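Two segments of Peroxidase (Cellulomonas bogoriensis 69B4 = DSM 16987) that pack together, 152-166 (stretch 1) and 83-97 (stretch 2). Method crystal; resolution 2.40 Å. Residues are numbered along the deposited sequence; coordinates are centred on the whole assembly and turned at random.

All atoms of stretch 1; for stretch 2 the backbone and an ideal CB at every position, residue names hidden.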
# COMPACT_ATOMS: atom_id res chain seq x y z
N ARG A 152 -6.29 -4.90 -2.10
CA ARG A 152 -5.68 -4.41 -0.84
C ARG A 152 -6.68 -4.50 0.32
O ARG A 152 -6.23 -4.68 1.47
CB ARG A 152 -5.14 -3.00 -1.04
CG ARG A 152 -4.20 -2.57 0.06
CD ARG A 152 -2.93 -3.38 0.23
NE ARG A 152 -2.32 -2.72 1.37
CZ ARG A 152 -2.62 -2.90 2.67
NH1 ARG A 152 -3.56 -3.75 3.06
NH2 ARG A 152 -1.98 -2.18 3.57
N THR A 153 -7.96 -4.36 0.05
CA THR A 153 -9.02 -4.50 1.09
C THR A 153 -9.13 -5.97 1.49
O THR A 153 -9.18 -6.24 2.70
CB THR A 153 -10.36 -3.92 0.60
OG1 THR A 153 -10.13 -2.55 0.32
CG2 THR A 153 -11.47 -4.07 1.62
N THR A 154 -9.15 -6.88 0.52
CA THR A 154 -9.12 -8.35 0.73
C THR A 154 -7.91 -8.71 1.61
O THR A 154 -8.06 -9.52 2.55
CB THR A 154 -9.05 -9.11 -0.60
OG1 THR A 154 -10.15 -8.73 -1.43
CG2 THR A 154 -9.07 -10.61 -0.40
N LEU A 155 -6.76 -8.11 1.31
CA LEU A 155 -5.48 -8.40 2.00
C LEU A 155 -5.55 -7.86 3.44
O LEU A 155 -5.19 -8.60 4.38
CB LEU A 155 -4.35 -7.75 1.20
CG LEU A 155 -2.94 -8.09 1.66
CD1 LEU A 155 -2.71 -9.55 1.50
CD2 LEU A 155 -1.89 -7.32 0.86
N ALA A 156 -6.00 -6.61 3.58
CA ALA A 156 -6.16 -5.94 4.89
C ALA A 156 -7.07 -6.80 5.77
O ALA A 156 -6.75 -7.01 6.95
CB ALA A 156 -6.73 -4.56 4.71
N HIS A 157 -8.18 -7.28 5.21
CA HIS A 157 -9.15 -8.11 5.96
C HIS A 157 -8.49 -9.42 6.40
O HIS A 157 -8.54 -9.72 7.60
CB HIS A 157 -10.39 -8.42 5.14
CG HIS A 157 -11.40 -9.15 5.96
ND1 HIS A 157 -11.88 -8.62 7.13
CD2 HIS A 157 -11.98 -10.35 5.81
CE1 HIS A 157 -12.74 -9.46 7.66
NE2 HIS A 157 -12.82 -10.53 6.87
N ALA A 158 -7.92 -10.17 5.45
CA ALA A 158 -7.25 -11.45 5.73
C ALA A 158 -6.25 -11.28 6.88
O ALA A 158 -6.30 -12.07 7.84
CB ALA A 158 -6.56 -11.94 4.49
N VAL A 159 -5.39 -10.27 6.77
CA VAL A 159 -4.34 -9.98 7.79
C VAL A 159 -5.02 -9.72 9.14
O VAL A 159 -4.52 -10.24 10.17
CB VAL A 159 -3.46 -8.79 7.34
CG1 VAL A 159 -2.66 -8.18 8.48
CG2 VAL A 159 -2.56 -9.18 6.17
N ARG A 160 -6.09 -8.94 9.16
CA ARG A 160 -6.83 -8.61 10.42
C ARG A 160 -7.36 -9.92 11.03
O ARG A 160 -7.19 -10.12 12.25
CB ARG A 160 -7.94 -7.59 10.12
CG ARG A 160 -8.90 -7.30 11.27
CD ARG A 160 -8.26 -6.50 12.38
NE ARG A 160 -9.15 -6.24 13.50
CZ ARG A 160 -8.74 -5.77 14.69
NH1 ARG A 160 -7.46 -5.51 14.90
NH2 ARG A 160 -9.59 -5.62 15.69
N VAL A 161 -7.97 -10.78 10.22
CA VAL A 161 -8.60 -12.04 10.72
C VAL A 161 -7.51 -12.97 11.26
O VAL A 161 -7.67 -13.45 12.40
CB VAL A 161 -9.45 -12.72 9.63
CG1 VAL A 161 -9.83 -14.14 10.00
CG2 VAL A 161 -10.70 -11.89 9.31
N LEU A 162 -6.44 -13.20 10.50
CA LEU A 162 -5.38 -14.16 10.89
C LEU A 162 -4.68 -13.65 12.15
O LEU A 162 -4.36 -14.48 13.03
CB LEU A 162 -4.40 -14.33 9.73
CG LEU A 162 -5.00 -14.98 8.49
CD1 LEU A 162 -4.10 -14.77 7.28
CD2 LEU A 162 -5.26 -16.46 8.71
N THR A 163 -4.46 -12.33 12.25
CA THR A 163 -3.76 -11.69 13.39
C THR A 163 -4.61 -11.87 14.65
O THR A 163 -4.05 -12.30 15.69
CB THR A 163 -3.45 -10.22 13.10
OG1 THR A 163 -2.65 -10.18 11.92
CG2 THR A 163 -2.72 -9.52 14.22
N LYS A 164 -5.90 -11.53 14.58
CA LYS A 164 -6.86 -11.67 15.70
C LYS A 164 -6.92 -13.13 16.18
O LYS A 164 -7.03 -13.34 17.39
CB LYS A 164 -8.26 -11.26 15.25
CG LYS A 164 -8.56 -9.78 15.30
CD LYS A 164 -9.84 -9.42 14.58
CE LYS A 164 -11.07 -10.01 15.24
NZ LYS A 164 -12.32 -9.51 14.62
N GLU A 165 -6.90 -14.08 15.25
CA GLU A 165 -7.04 -15.53 15.56
C GLU A 165 -5.89 -15.98 16.47
O GLU A 165 -6.13 -16.88 17.30
CB GLU A 165 -7.03 -16.35 14.28
CG GLU A 165 -7.81 -17.63 14.40
CD GLU A 165 -9.28 -17.36 14.54
OE1 GLU A 165 -9.93 -16.99 13.53
OE2 GLU A 165 -9.78 -17.48 15.69
N ALA A 166 -4.71 -15.38 16.33
CA ALA A 166 -3.47 -15.73 17.06
C ALA A 166 -3.39 -15.00 18.41
O ALA A 166 -2.42 -15.27 19.16
CB ALA A 166 -2.27 -15.41 16.21
N UNK A 83 -16.24 -15.71 5.04
CA UNK A 83 -15.70 -15.14 6.27
C UNK A 83 -14.92 -16.17 7.10
O UNK A 83 -15.24 -17.31 7.04
CB UNK A 83 -16.84 -14.55 7.11
N UNK A 84 -13.92 -15.71 7.83
CA UNK A 84 -13.13 -16.51 8.78
C UNK A 84 -13.92 -16.86 10.02
O UNK A 84 -15.12 -16.52 10.09
CB UNK A 84 -11.86 -15.76 9.18
N UNK A 85 -13.25 -17.53 10.96
CA UNK A 85 -13.84 -18.01 12.24
C UNK A 85 -13.98 -16.79 13.17
O UNK A 85 -15.13 -16.52 13.60
CB UNK A 85 -12.98 -19.10 12.89
N UNK A 86 -12.88 -16.05 13.40
CA UNK A 86 -12.90 -14.80 14.21
C UNK A 86 -13.11 -13.60 13.28
O UNK A 86 -12.17 -12.74 13.21
CB UNK A 86 -11.60 -14.64 15.00
N UNK A 87 -14.24 -13.56 12.56
CA UNK A 87 -14.47 -12.61 11.43
C UNK A 87 -15.81 -11.89 11.64
O UNK A 87 -16.87 -12.44 11.33
CB UNK A 87 -14.47 -13.34 10.09
N UNK A 88 -15.71 -10.66 12.16
CA UNK A 88 -16.82 -9.74 12.48
C UNK A 88 -17.11 -8.80 11.29
O UNK A 88 -18.08 -8.02 11.41
CB UNK A 88 -16.49 -8.92 13.73
N UNK A 89 -16.34 -8.87 10.20
CA UNK A 89 -16.54 -8.03 8.97
C UNK A 89 -16.66 -8.94 7.75
O UNK A 89 -15.85 -8.89 6.84
CB UNK A 89 -15.39 -7.04 8.77
N UNK A 90 -17.69 -9.81 7.71
CA UNK A 90 -17.81 -10.82 6.66
C UNK A 90 -17.83 -10.26 5.23
O UNK A 90 -17.30 -10.91 4.35
CB UNK A 90 -19.09 -11.63 6.89
N UNK A 91 -18.44 -9.09 5.02
CA UNK A 91 -18.57 -8.46 3.69
C UNK A 91 -17.19 -8.11 3.12
O UNK A 91 -17.05 -8.06 1.87
CB UNK A 91 -19.44 -7.20 3.77
N UNK A 92 -16.19 -7.92 3.99
CA UNK A 92 -14.80 -7.62 3.57
C UNK A 92 -14.12 -8.90 3.07
O UNK A 92 -12.98 -8.79 2.60
CB UNK A 92 -14.00 -7.01 4.72
N UNK A 93 -14.77 -10.06 3.20
CA UNK A 93 -14.21 -11.40 2.86
C UNK A 93 -14.76 -11.91 1.53
O UNK A 93 -14.16 -12.81 0.97
CB UNK A 93 -14.53 -12.41 3.96
N UNK A 94 -15.87 -11.36 1.03
CA UNK A 94 -16.67 -11.98 -0.04
C UNK A 94 -15.92 -11.94 -1.37
O UNK A 94 -16.32 -12.71 -2.28
CB UNK A 94 -18.02 -11.27 -0.18
N UNK A 95 -14.88 -11.11 -1.50
CA UNK A 95 -14.11 -10.97 -2.77
C UNK A 95 -12.74 -11.60 -2.54
O UNK A 95 -11.87 -10.98 -1.93
CB UNK A 95 -13.97 -9.51 -3.20
N UNK A 96 -12.52 -12.87 -2.98
CA UNK A 96 -11.27 -13.57 -2.69
C UNK A 96 -10.05 -12.97 -3.40
O UNK A 96 -9.00 -13.00 -2.83
CB UNK A 96 -11.41 -15.04 -3.08
N UNK A 97 -10.21 -12.49 -4.64
CA UNK A 97 -9.15 -11.77 -5.39
C UNK A 97 -7.83 -12.56 -5.38
O UNK A 97 -6.77 -11.96 -5.09
CB UNK A 97 -8.93 -10.38 -4.79

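Stretch 2 runs as an irregular chain along one side of the helix of stretch 1, where Thr154, His157, Val161, Lys164 and Glu165 lie closest to it.

Position 83 has no atom of stretch 1 near its ideal CB; its phi of -56° admits many residues, and it is Pro83. Position 84 is far more restrictive. Its ideal CB would lie 2.7 Å from Val161 CG1, a clash, so glycine is the natural expectation, and it is Gly84.

At position 85 the CB points sideways and many side chains could be placed; Leu85 makes only a marginal contact. Position 86 points toward the helix, but its ideal CB is already 3.2 Å from Glu165 OE1, favouring a small residue. It is Ala86, whose backbone N donates a hydrogen bond to Glu165 OE1 (3.1 Å).

The sideways CB of position 87 lies 4.6 Å from His157 NE2 and 4.1 Å from Val161 CG2. An acceptor such as aspartate or asparagine could reach the imidazole, and a small apolar residue could rest on the valine. Asp87 turns its end toward the helix: His157 NE2 donates to Asp87 OD2 at 2.7 Å, near the ring plane, while Gly84 N donates to the same oxygen, tying the loop to the histidine.

Position 88 has its CB 4.3 Å from Lys164 NZ, so a polar or acidic residue would suit. Ser88 OG comes within 3.0 Å of Lys164 NZ, but at a poor angle for a hydrogen bond. Position 89 points toward His157 and could take an apolar or a longer polar chain. Glu89 OE2 accepts a hydrogen bond from Ser88 OG (2.6 Å).

Positions 90 and 91 point away, so the helix sets little limit; Pro90 and Glu91 do not touch it.

Position 92 faces the His157 ring, with Thr153 CG2 nearby, and calls for an aliphatic residue. Leu92 CB sits over one ring face in a CH-pi contact, and Leu92 CD2 meets Thr153 CG2 at 3.8 Å.

Position 93 lies sideways near His157 CD2, where a small residue would suit, and is Ala93. Position 94 points away, leaving the choice open; Leu94 makes no contact.

At position 95 the CB points sideways, 4.3 Å from Thr154 OG1, and many side chains would do, since the carbonyl serves as acceptor: Thr154 OG1 donates to Val95 O at 2.9 Å. Position 96 points away, its ideal CB clear of stretch 1, and phi of -68° admits proline; Pro96 O lies 3.4 Å from Thr154 CG2. Position 97, with positive phi (51°), could suit glycine or asparagine; Ala97 CB lies 3.9 Å from Thr154 OG1.

Stretch 2 83-97: PGLADSEPELALVPA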
# COMPACT_ATOMS: atom_id res chain seq x y z
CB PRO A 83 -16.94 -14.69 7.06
CG PRO A 83 -18.01 -14.50 5.99
CD PRO A 83 -17.70 -15.54 4.93
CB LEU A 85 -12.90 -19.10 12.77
CG LEU A 85 -13.03 -19.52 14.24
CD1 LEU A 85 -14.42 -19.98 14.59
CD2 LEU A 85 -12.02 -20.61 14.54
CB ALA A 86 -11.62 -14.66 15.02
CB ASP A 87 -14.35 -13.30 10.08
CG ASP A 87 -14.29 -12.34 8.90
OD1 ASP A 87 -14.64 -11.15 9.06
OD2 ASP A 87 -13.96 -12.82 7.79
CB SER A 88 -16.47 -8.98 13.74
OG SER A 88 -15.08 -8.66 13.78
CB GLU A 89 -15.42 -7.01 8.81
CG GLU A 89 -15.33 -6.01 9.95
CD GLU A 89 -14.47 -6.48 11.11
OE1 GLU A 89 -13.27 -6.81 10.88
OE2 GLU A 89 -14.99 -6.55 12.24
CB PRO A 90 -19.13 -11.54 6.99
CG PRO A 90 -19.87 -10.62 7.95
CD PRO A 90 -18.78 -9.89 8.71
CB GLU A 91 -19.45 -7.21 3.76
CG GLU A 91 -20.92 -7.54 3.93
CD GLU A 91 -21.40 -7.81 5.34
OE1 GLU A 91 -20.63 -7.54 6.32
OE2 GLU A 91 -22.52 -8.33 5.47
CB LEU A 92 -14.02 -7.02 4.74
CG LEU A 92 -14.41 -5.61 5.17
CD1 LEU A 92 -13.45 -5.09 6.23
CD2 LEU A 92 -14.43 -4.65 4.00
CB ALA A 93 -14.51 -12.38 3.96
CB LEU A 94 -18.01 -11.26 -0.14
CG LEU A 94 -18.88 -11.35 1.11
CD1 LEU A 94 -20.27 -10.81 0.84
CD2 LEU A 94 -18.96 -12.78 1.62
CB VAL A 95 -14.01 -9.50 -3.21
CG1 VAL A 95 -13.14 -9.32 -4.45
CG2 VAL A 95 -15.39 -8.91 -3.43
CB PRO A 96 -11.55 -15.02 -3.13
CG PRO A 96 -12.61 -14.86 -4.19
CD PRO A 96 -13.47 -13.70 -3.74
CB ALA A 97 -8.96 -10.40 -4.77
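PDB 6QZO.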